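PDB 7DVE: C-glycoside 3-oxidase, which uses FAD and oxygen to oxidise the C3 hydroxyl of the sugar in C-glycosides such as isoorientin and mangiferin, releasing hydrogen peroxide. Local coordinates for residues 344-348 with 349-353; 174-177 with 178-182; 416-419 with 420-424; 203-206 with 207-211. One frame throughout, in Å; residues are numbered along the deposited sequence.

Contact 1. Residues 344-348 with 349-353; sequences QVMQL and DASPV
Gln347 and Asp349 join their side chains where strand 341-347 gives way to the following loop. Gln347 NE2 gives a hydrogen bond to Asp349 OD1 at 2.8 Å; OD1 accepts on its syn lone pair and lies close to the Gln347 amide plane, although amide and carboxylate planes are 35° apart. Asp349 CG stands between its own N and carbonyl carbon (chi1 71°), which sets OD1 within bonding distance of the amide. The buried amide of Gln347 is gripped at both atoms: NE2 also reaches Ser325 O, and OE1 takes the backbone N-H groups of Tyr327 and Gly329. Asp349 OD2 bonds to Ser325 OG, so one residue ties both side chains. Two i to i+3 backbone bonds close a short 3-10 turn, from Ala350 N to Gln347 O (3.0 Å) and from Ser351 N to Leu348 O (3.1 Å). Beyond it, Met346 rests its sulfur 3.8 Å from both Ser351 CB and Pro352 CD, crossing the proline, which touches the FAD, at about a right angle. Packing is looser at Gln344: its NE2 stays 4.3 Å from Pro352 CD and gives a weak bond to Met346 SD, while OE1 is held by His342 and Asn488. Leu348, partly exposed, turns away from residues 349-353 overall and packs on Ile366. Strand 341-347 runs antiparallel between strands 330-333 and 366-373, and Val345 meets Val177 and Leu181 of helix 176-183.

Contact 2. Residues 174-177 with 178-182; sequences AGIV and RERLA
Gly175 is the N-cap of helix 176-183, and its carbonyl oxygen opens the alpha-helical pattern by accepting Glu179 N at 2.9 Å. The same i to i+4 step repeats from Arg180 N to Ile176 O (3.0 Å) and from Leu181 N to Val177 O (2.9 Å). At phi 88° a beta carbon on Gly175 would collide with Ala174 O, so only glycine takes this bend easily. The helix lies against the antiparallel sheet of this GMC oxidoreductase. Val177 and Leu181, both buried, lie side by side and point the same way, with Val177 CG1 4.0 Å from Leu181 CD1; both reach Ile426, and on the sheet Val177 meets Thr331 and Leu181 meets Val333. Arg178 folds back at its third torsion (chi3 68°), which carries NH1 to 3.5 Å from Gly175 CA, obliquely to the guanidinium. Arg180, by contrast, runs extended alongside Ile176, and its NH1 is held by the carbonyl oxygens of Arg308 and Ile426, which pins the group where it passes the isoleucine. The branch methyl Ile176 CG2 sits over one face of that guanidinium, 3.4 Å from Arg180 NE.

Contact 3. Residues 416-419 with 420-424; sequences KAEI and VRLGK
The carboxylate of Glu418 meets the guanidinium of Arg421 at its edge, forming an i to i+3 salt bridge near the C-terminal end of helix 406-424. Glu418 OE1 lies almost in the guanidinium plane and accepts NE at 3.0 Å on its syn side, with the donor 28° out of the carboxylate plane. The two flat groups are turned 37° apart; the second bond, from Arg421 NH2 to Glu418 OE2 at 3.4 Å, is weak. Glu418 leaves the backbone with CG anti to its own N and then bends at chi2 (69°), which swings the carboxylate along the helix until both side chains point the same way. Arg421 bends at chi3 to meet it, and its NH1 is further bonded to the carbonyl oxygen of Val184. Putting an alanine here removes the carboxylate, and the guanidinium of Arg421 would probably be freer to turn, without its charged mate. The backbone bonds continue regularly, Leu422 N to Glu418 O at 2.9 Å and Gly423 N to Ile419 O at 2.9 Å. On the sheet side, Ile419 packs on Ile301, Phe303, Leu369 and Leu371, while Val420 reaches Phe303 and Pro434. Leu422 crosses the glutamate obliquely, its methyl CD2 lying 3.5 Å from Glu418 OE2.

Contact 4. Residues 203-206 with 207-211; sequences HRRD and DGPLV
His203 places its imidazole with CG between the backbone N and the carbonyl carbon (chi1 65°), and Val211 sends CG1 into the same setting, bringing that methyl over one face of the ring, 3.6 Å from His203 NE2, in a CH-pi contact; His203 ND1 is hydrogen-bonded to Ser213 OG. Arg205 bends at chi3 (49°), which lays the guanidinium alongside the Asp207 carboxylate. The frame is a beta hairpin. His203 and Val211 form an antiparallel hydrogen-bonded pair (His203 N to Val211 O and Val211 N to His203 O, both 2.9 Å), Arg204 and Leu210 the next, non-hydrogen-bonded pair, and a type I turn runs from Arg205 to Gly208. On the face that carries Arg204 and Leu210, Leu210 CD1 lies over the guanidinium, 3.9 Å from Arg204 NE, while Arg204 NH1 makes a salt bridge with Glu326. Arg205 NH2 and Asp207 OD1 form a salt bridge at 3.2 Å, their planes 73° apart. A serine in place of Arg205 has no guanidinium, and the Asp207 carboxylate would probably be free to turn, with a gap beside Pro209 CG. Arg205 probably offsets the charge of Asp207, while its NH1 ties the turn to Asn56 OD1.

Contacts 1, 2 and 3 are joined through side-chain packing on one side of the chain's centre. Val345 of contact 1 meets contact 2 twice, with CG1 3.8 Å from Val177 CG1 and CG2 3.9 Å from Leu181 CD1. Leu181 then passes the link on, its CD2 lying 3.6 Å from Leu422 O of contact 3. Contact 4 touches none of them, although contacts 1 and 4 reach the same antiparallel sheet, with nearest atoms about 7 Å apart. Contact 1 alone borders the cofactor: the side chain of Pro352 is about 4 Å from FAD, against about 13 Å for that of Val211 in contact 4. Contacts 2 and 3 lie away from the FAD-binding residues.

Contact 1. Residues 344-348 with 349-353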
loop_
_atom_site.group_PDB
_atom_site.type_symbol
_atom_site.label_atom_id
_atom_site.label_comp_id
_atom_site.label_asym_id
_atom_site.label_seq_id
_atom_site.Cartn_x
_atom_site.Cartn_y
_atom_site.Cartn_z
ATOM N N GLN A 344 -10.519 -11.575 3.428
ATOM C CA GLN A 344 -9.740 -12.373 2.513
ATOM C C GLN A 344 -9.358 -13.661 3.214
ATOM O O GLN A 344 -9.074 -13.668 4.416
ATOM C CB GLN A 344 -8.497 -11.631 2.002
ATOM C CG GLN A 344 -7.612 -11.050 3.068
ATOM C CD GLN A 344 -6.694 -9.965 2.524
ATOM O OE1 GLN A 344 -7.129 -9.029 1.823
ATOM N NE2 GLN A 344 -5.414 -10.084 2.845
ATOM N N VAL A 345 -9.407 -14.747 2.440
ATOM C CA VAL A 345 -8.977 -16.075 2.849
ATOM C C VAL A 345 -7.765 -16.443 2.008
ATOM O O VAL A 345 -7.787 -16.274 0.785
ATOM C CB VAL A 345 -10.109 -17.101 2.670
ATOM C CG1 VAL A 345 -9.716 -18.415 3.311
ATOM C CG2 VAL A 345 -11.379 -16.568 3.253
ATOM N N MET A 346 -6.714 -16.946 2.652
ATOM C CA MET A 346 -5.391 -16.991 2.048
ATOM C C MET A 346 -4.661 -18.271 2.400
ATOM O O MET A 346 -4.647 -18.679 3.559
ATOM C CB MET A 346 -4.517 -15.801 2.504
ATOM C CG MET A 346 -5.258 -14.473 2.649
ATOM S SD MET A 346 -4.615 -13.419 3.913
ATOM C CE MET A 346 -5.496 -14.011 5.351
ATOM N N GLN A 347 -4.033 -18.885 1.400
ATOM C CA GLN A 347 -2.950 -19.814 1.678
ATOM C C GLN A 347 -1.869 -19.057 2.436
ATOM O O GLN A 347 -1.701 -17.848 2.259
ATOM C CB GLN A 347 -2.389 -20.420 0.371
ATOM C CG GLN A 347 -1.938 -19.431 -0.710
ATOM C CD GLN A 347 -1.446 -20.131 -1.998
ATOM O OE1 GLN A 347 -2.193 -20.850 -2.674
ATOM N NE2 GLN A 347 -0.180 -19.920 -2.328
ATOM N N LEU A 348 -1.112 -19.774 3.269
ATOM C CA LEU A 348 -0.300 -19.086 4.275
ATOM C C LEU A 348 0.821 -18.250 3.660
ATOM O O LEU A 348 1.179 -17.206 4.217
ATOM C CB LEU A 348 0.282 -20.084 5.262
ATOM C CG LEU A 348 -0.760 -20.940 5.973
ATOM C CD1 LEU A 348 -0.061 -21.977 6.872
ATOM C CD2 LEU A 348 -1.713 -20.065 6.752
ATOM N N ASP A 349 1.397 -18.672 2.522
ATOM C CA ASP A 349 2.493 -17.867 1.986
ATOM C C ASP A 349 1.994 -16.611 1.272
ATOM O O ASP A 349 2.816 -15.830 0.779
ATOM C CB ASP A 349 3.411 -18.725 1.082
ATOM C CG ASP A 349 2.775 -19.120 -0.244
ATOM O OD1 ASP A 349 1.583 -18.830 -0.467
ATOM O OD2 ASP A 349 3.456 -19.813 -1.045
ATOM N N ALA A 350 0.679 -16.401 1.232
ATOM C CA ALA A 350 0.060 -15.165 0.765
ATOM C C ALA A 350 -0.584 -14.389 1.894
ATOM O O ALA A 350 -1.407 -13.508 1.626
ATOM C CB ALA A 350 -1.005 -15.443 -0.299
ATOM N N SER A 351 -0.280 -14.731 3.148
ATOM C CA SER A 351 -0.884 -13.895 4.176
ATOM C C SER A 351 0.101 -12.816 4.624
ATOM O O SER A 351 1.303 -13.064 4.668
ATOM C CB SER A 351 -1.315 -14.733 5.380
ATOM O OG SER A 351 -1.339 -13.953 6.572
ATOM N N PRO A 352 -0.351 -11.598 4.930
ATOM C CA PRO A 352 0.575 -10.566 5.411
ATOM C C PRO A 352 0.994 -10.763 6.847
ATOM O O PRO A 352 1.918 -10.092 7.307
ATOM C CB PRO A 352 -0.235 -9.264 5.257
ATOM C CG PRO A 352 -1.659 -9.699 5.324
ATOM C CD PRO A 352 -1.708 -11.070 4.696
ATOM N N VAL A 353 0.340 -11.643 7.572
ATOM C CA VAL A 353 0.666 -11.921 8.954
ATOM C C VAL A 353 0.917 -13.413 9.074
ATOM O O VAL A 353 0.192 -14.223 8.486
ATOM C CB VAL A 353 -0.472 -11.483 9.897
ATOM C CG1 VAL A 353 -0.131 -11.847 11.306
ATOM C CG2 VAL A 353 -0.719 -10.004 9.766
#

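Contact 2. Residues 174-177 with 178-182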
loop_
_atom_site.group_PDB
_atom_site.type_symbol
_atom_site.label_atom_id
_atom_site.label_comp_id
_atom_site.label_asym_id
_atom_site.label_seq_id
_atom_site.Cartn_x
_atom_site.Cartn_y
_atom_site.Cartn_z
ATOM N N ALA A 174 -7.948 -25.510 -6.352
ATOM C CA ALA A 174 -8.664 -24.367 -6.912
ATOM C C ALA A 174 -10.163 -24.471 -6.643
ATOM O O ALA A 174 -10.795 -25.488 -6.945
ATOM C CB ALA A 174 -8.413 -24.277 -8.419
ATOM N N GLY A 175 -10.730 -23.419 -6.066
ATOM C CA GLY A 175 -12.162 -23.312 -5.922
ATOM C C GLY A 175 -12.765 -23.914 -4.667
ATOM O O GLY A 175 -13.959 -23.701 -4.424
ATOM N N ILE A 176 -11.995 -24.653 -3.863
ATOM C CA ILE A 176 -12.561 -25.298 -2.678
ATOM C C ILE A 176 -13.056 -24.253 -1.682
ATOM O O ILE A 176 -14.160 -24.356 -1.133
ATOM C CB ILE A 176 -11.524 -26.228 -2.025
ATOM C CG1 ILE A 176 -11.233 -27.421 -2.929
ATOM C CG2 ILE A 176 -12.045 -26.720 -0.690
ATOM C CD1 ILE A 176 -10.324 -28.447 -2.281
ATOM N N VAL A 177 -12.234 -23.237 -1.424
ATOM C CA VAL A 177 -12.572 -22.235 -0.422
ATOM C C VAL A 177 -13.753 -21.403 -0.891
ATOM O O VAL A 177 -14.708 -21.162 -0.135
ATOM C CB VAL A 177 -11.347 -21.359 -0.122
ATOM C CG1 VAL A 177 -11.755 -20.089 0.627
ATOM C CG2 VAL A 177 -10.344 -22.156 0.659
ATOM N N ARG A 178 -13.699 -20.966 -2.154
ATOM C CA ARG A 178 -14.780 -20.190 -2.760
ATOM C C ARG A 178 -16.093 -20.971 -2.751
ATOM O O ARG A 178 -17.149 -20.416 -2.438
ATOM C CB ARG A 178 -14.365 -19.790 -4.183
ATOM C CG ARG A 178 -15.196 -18.695 -4.806
ATOM C CD ARG A 178 -14.651 -18.274 -6.182
ATOM N NE ARG A 178 -14.784 -19.283 -7.236
ATOM C CZ ARG A 178 -13.789 -20.037 -7.696
ATOM N NH1 ARG A 178 -12.587 -20.033 -7.126
ATOM N NH2 ARG A 178 -14.005 -20.824 -8.751
ATOM N N GLU A 179 -16.036 -22.266 -3.053
ATOM C CA GLU A 179 -17.228 -23.116 -3.013
ATOM C C GLU A 179 -17.833 -23.151 -1.614
ATOM O O GLU A 179 -19.050 -22.964 -1.430
ATOM C CB GLU A 179 -16.845 -24.532 -3.432
ATOM C CG GLU A 179 -17.665 -25.162 -4.506
ATOM C CD GLU A 179 -17.098 -26.531 -4.878
ATOM O OE1 GLU A 179 -17.624 -27.167 -5.832
ATOM O OE2 GLU A 179 -16.146 -26.977 -4.191
ATOM N N ARG A 180 -16.989 -23.422 -0.615
ATOM C CA ARG A 180 -17.487 -23.566 0.745
ATOM C C ARG A 180 -18.058 -22.253 1.269
ATOM O O ARG A 180 -19.072 -22.252 1.977
ATOM C CB ARG A 180 -16.374 -24.100 1.637
ATOM C CG ARG A 180 -16.148 -25.574 1.416
ATOM C CD ARG A 180 -14.915 -26.082 2.124
ATOM N NE ARG A 180 -14.485 -27.341 1.536
ATOM C CZ ARG A 180 -13.786 -28.264 2.178
ATOM N NH1 ARG A 180 -13.378 -28.077 3.426
ATOM N NH2 ARG A 180 -13.487 -29.401 1.554
ATOM N N LEU A 181 -17.446 -21.121 0.910
ATOM C CA LEU A 181 -17.975 -19.833 1.358
ATOM C C LEU A 181 -19.284 -19.508 0.654
ATOM O O LEU A 181 -20.249 -19.070 1.290
ATOM C CB LEU A 181 -16.949 -18.731 1.113
ATOM C CG LEU A 181 -15.703 -18.889 1.974
ATOM C CD1 LEU A 181 -14.772 -17.735 1.712
ATOM C CD2 LEU A 181 -16.107 -18.958 3.440
ATOM N N ALA A 182 -19.338 -19.719 -0.664
ATOM C CA ALA A 182 -20.562 -19.460 -1.409
ATOM C C ALA A 182 -21.719 -20.254 -0.834
ATOM O O ALA A 182 -22.857 -19.780 -0.838
ATOM C CB ALA A 182 -20.356 -19.797 -2.892
#

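Contact 3. Residues 416-419 with 420-424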
loop_
_atom_site.group_PDB
_atom_site.type_symbol
_atom_site.label_atom_id
_atom_site.label_comp_id
_atom_site.label_asym_id
_atom_site.label_seq_id
_atom_site.Cartn_x
_atom_site.Cartn_y
_atom_site.Cartn_z
ATOM N N LYS A 416 -15.417 -9.817 14.438
ATOM C CA LYS A 416 -15.010 -11.045 15.131
ATOM C C LYS A 416 -16.030 -12.177 14.937
ATOM O O LYS A 416 -15.669 -13.321 14.576
ATOM C CB LYS A 416 -14.790 -10.743 16.608
ATOM C CG LYS A 416 -13.658 -9.746 16.804
ATOM C CD LYS A 416 -13.648 -9.221 18.219
ATOM C CE LYS A 416 -13.322 -10.347 19.169
ATOM N NZ LYS A 416 -12.961 -9.790 20.465
ATOM N N ALA A 417 -17.320 -11.864 15.123
ATOM C CA ALA A 417 -18.332 -12.899 14.906
ATOM C C ALA A 417 -18.366 -13.357 13.444
ATOM O O ALA A 417 -18.505 -14.560 13.160
ATOM C CB ALA A 417 -19.706 -12.402 15.357
ATOM N N GLU A 418 -18.188 -12.431 12.500
ATOM C CA GLU A 418 -18.247 -12.850 11.095
ATOM C C GLU A 418 -17.030 -13.677 10.691
ATOM O O GLU A 418 -17.154 -14.594 9.867
ATOM C CB GLU A 418 -18.402 -11.654 10.148
ATOM C CG GLU A 418 -18.369 -12.046 8.624
ATOM C CD GLU A 418 -19.596 -12.851 8.149
ATOM O OE1 GLU A 418 -20.456 -13.198 8.987
ATOM O OE2 GLU A 418 -19.705 -13.143 6.926
ATOM N N ILE A 419 -15.848 -13.383 11.228
ATOM C CA ILE A 419 -14.703 -14.158 10.775
ATOM C C ILE A 419 -14.795 -15.577 11.304
ATOM O O ILE A 419 -14.414 -16.528 10.613
ATOM C CB ILE A 419 -13.364 -13.503 11.156
ATOM C CG1 ILE A 419 -12.246 -14.162 10.336
ATOM C CG2 ILE A 419 -13.106 -13.649 12.616
ATOM C CD1 ILE A 419 -10.947 -13.361 10.310
ATOM N N VAL A 420 -15.342 -15.756 12.511
ATOM C CA VAL A 420 -15.556 -17.125 12.981
ATOM C C VAL A 420 -16.587 -17.840 12.105
ATOM O O VAL A 420 -16.399 -19.008 11.728
ATOM C CB VAL A 420 -15.957 -17.126 14.468
ATOM C CG1 VAL A 420 -16.252 -18.540 14.938
ATOM C CG2 VAL A 420 -14.837 -16.525 15.274
ATOM N N ARG A 421 -17.671 -17.143 11.727
ATOM C CA ARG A 421 -18.668 -17.789 10.871
ATOM C C ARG A 421 -18.076 -18.191 9.516
ATOM O O ARG A 421 -18.374 -19.271 8.987
ATOM C CB ARG A 421 -19.875 -16.868 10.683
ATOM C CG ARG A 421 -20.989 -17.479 9.842
ATOM C CD ARG A 421 -22.085 -16.454 9.478
ATOM N NE ARG A 421 -21.791 -15.798 8.208
ATOM C CZ ARG A 421 -21.979 -16.366 7.021
ATOM N NH1 ARG A 421 -22.491 -17.581 6.910
ATOM N NH2 ARG A 421 -21.643 -15.702 5.918
ATOM N N LEU A 422 -17.236 -17.338 8.932
ATOM C CA LEU A 422 -16.646 -17.692 7.643
ATOM C C LEU A 422 -15.631 -18.827 7.787
ATOM O O LEU A 422 -15.535 -19.688 6.902
ATOM C CB LEU A 422 -15.982 -16.477 7.000
ATOM C CG LEU A 422 -16.770 -15.243 6.562
ATOM C CD1 LEU A 422 -15.798 -14.113 6.227
ATOM C CD2 LEU A 422 -17.697 -15.513 5.390
ATOM N N GLY A 423 -14.853 -18.847 8.878
ATOM C CA GLY A 423 -13.848 -19.892 9.020
ATOM C C GLY A 423 -14.442 -21.264 9.310
ATOM O O GLY A 423 -13.940 -22.282 8.827
ATOM N N LYS A 424 -15.506 -21.316 10.119
ATOM C CA LYS A 424 -16.175 -22.598 10.359
ATOM C C LYS A 424 -16.756 -23.185 9.070
ATOM O O LYS A 424 -16.852 -24.408 8.925
ATOM C CB LYS A 424 -17.292 -22.430 11.389
ATOM C CG LYS A 424 -16.858 -22.392 12.840
ATOM C CD LYS A 424 -18.098 -22.114 13.703
ATOM C CE LYS A 424 -17.832 -22.195 15.189
ATOM N NZ LYS A 424 -18.991 -21.570 15.943
#

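Contact 4. Residues 203-206 with 207-211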
loop_
_atom_site.group_PDB
_atom_site.type_symbol
_atom_site.label_atom_id
_atom_site.label_comp_id
_atom_site.label_asym_id
_atom_site.label_seq_id
_atom_site.Cartn_x
_atom_site.Cartn_y
_atom_site.Cartn_z
ATOM N N HIS A 203 2.531 -12.065 -11.046
ATOM C CA HIS A 203 2.901 -12.499 -12.389
ATOM C C HIS A 203 3.790 -13.728 -12.291
ATOM O O HIS A 203 4.302 -14.076 -11.223
ATOM C CB HIS A 203 3.626 -11.398 -13.179
ATOM C CG HIS A 203 4.959 -11.031 -12.601
ATOM N ND1 HIS A 203 5.105 -10.091 -11.600
ATOM C CD2 HIS A 203 6.203 -11.504 -12.851
ATOM C CE1 HIS A 203 6.382 -9.987 -11.277
ATOM N NE2 HIS A 203 7.069 -10.842 -12.013
ATOM N N ARG A 204 3.988 -14.377 -13.429
ATOM C CA ARG A 204 4.887 -15.511 -13.522
ATOM C C ARG A 204 6.250 -15.055 -14.013
ATOM O O ARG A 204 6.357 -14.254 -14.947
ATOM C CB ARG A 204 4.332 -16.574 -14.469
ATOM C CG ARG A 204 3.002 -17.120 -14.009
ATOM C CD ARG A 204 2.869 -18.608 -14.242
ATOM N NE ARG A 204 1.669 -19.088 -13.571
ATOM C CZ ARG A 204 1.655 -20.000 -12.611
ATOM N NH1 ARG A 204 2.761 -20.614 -12.221
ATOM N NH2 ARG A 204 0.501 -20.310 -12.035
ATOM N N ARG A 205 7.292 -15.567 -13.378
ATOM C CA ARG A 205 8.620 -15.325 -13.891
ATOM C C ARG A 205 8.812 -16.135 -15.168
ATOM O O ARG A 205 8.264 -17.233 -15.316
ATOM C CB ARG A 205 9.651 -15.686 -12.828
ATOM C CG ARG A 205 9.523 -14.822 -11.546
ATOM C CD ARG A 205 10.138 -15.529 -10.336
ATOM N NE ARG A 205 11.470 -16.027 -10.655
ATOM C CZ ARG A 205 12.542 -15.255 -10.762
ATOM N NH1 ARG A 205 12.489 -13.962 -10.485
ATOM N NH2 ARG A 205 13.692 -15.795 -11.161
ATOM N N ASP A 206 9.582 -15.575 -16.107
ATOM C CA ASP A 206 9.855 -16.291 -17.355
ATOM C C ASP A 206 10.287 -17.723 -17.104
ATOM O O ASP A 206 10.006 -18.600 -17.926
ATOM C CB ASP A 206 10.933 -15.586 -18.189
ATOM C CG ASP A 206 10.521 -14.210 -18.625
ATOM O OD1 ASP A 206 9.336 -13.832 -18.451
ATOM O OD2 ASP A 206 11.401 -13.476 -19.110
ATOM N N ASP A 207 10.957 -17.990 -15.978
ATOM C CA ASP A 207 11.384 -19.352 -15.666
ATOM C C ASP A 207 10.307 -20.164 -14.950
ATOM O O ASP A 207 10.552 -21.335 -14.632
ATOM C CB ASP A 207 12.657 -19.333 -14.817
ATOM C CG ASP A 207 12.525 -18.436 -13.603
ATOM O OD1 ASP A 207 12.431 -17.189 -13.776
ATOM O OD2 ASP A 207 12.468 -18.981 -12.474
ATOM N N GLY A 208 9.133 -19.598 -14.678
ATOM C CA GLY A 208 8.050 -20.408 -14.167
ATOM C C GLY A 208 7.296 -19.856 -12.966
ATOM O O GLY A 208 6.072 -19.699 -13.003
ATOM N N PRO A 209 8.006 -19.606 -11.863
ATOM C CA PRO A 209 7.327 -19.297 -10.591
ATOM C C PRO A 209 6.450 -18.052 -10.594
ATOM O O PRO A 209 6.831 -16.991 -11.079
ATOM C CB PRO A 209 8.492 -19.148 -9.603
ATOM C CG PRO A 209 9.790 -19.515 -10.421
ATOM C CD PRO A 209 9.318 -20.234 -11.623
ATOM N N LEU A 210 5.268 -18.208 -10.008
ATOM C CA LEU A 210 4.403 -17.106 -9.594
ATOM C C LEU A 210 5.058 -16.265 -8.494
ATOM O O LEU A 210 5.664 -16.820 -7.577
ATOM C CB LEU A 210 3.105 -17.694 -9.062
ATOM C CG LEU A 210 1.794 -16.951 -9.202
ATOM C CD1 LEU A 210 1.551 -16.569 -10.648
ATOM C CD2 LEU A 210 0.664 -17.828 -8.666
ATOM N N VAL A 211 4.885 -14.935 -8.556
ATOM C CA VAL A 211 5.495 -14.010 -7.596
ATOM C C VAL A 211 4.766 -12.662 -7.620
ATOM O O VAL A 211 4.218 -12.252 -8.642
ATOM C CB VAL A 211 7.008 -13.838 -7.881
ATOM C CG1 VAL A 211 7.227 -13.029 -9.163
ATOM C CG2 VAL A 211 7.697 -13.172 -6.680
#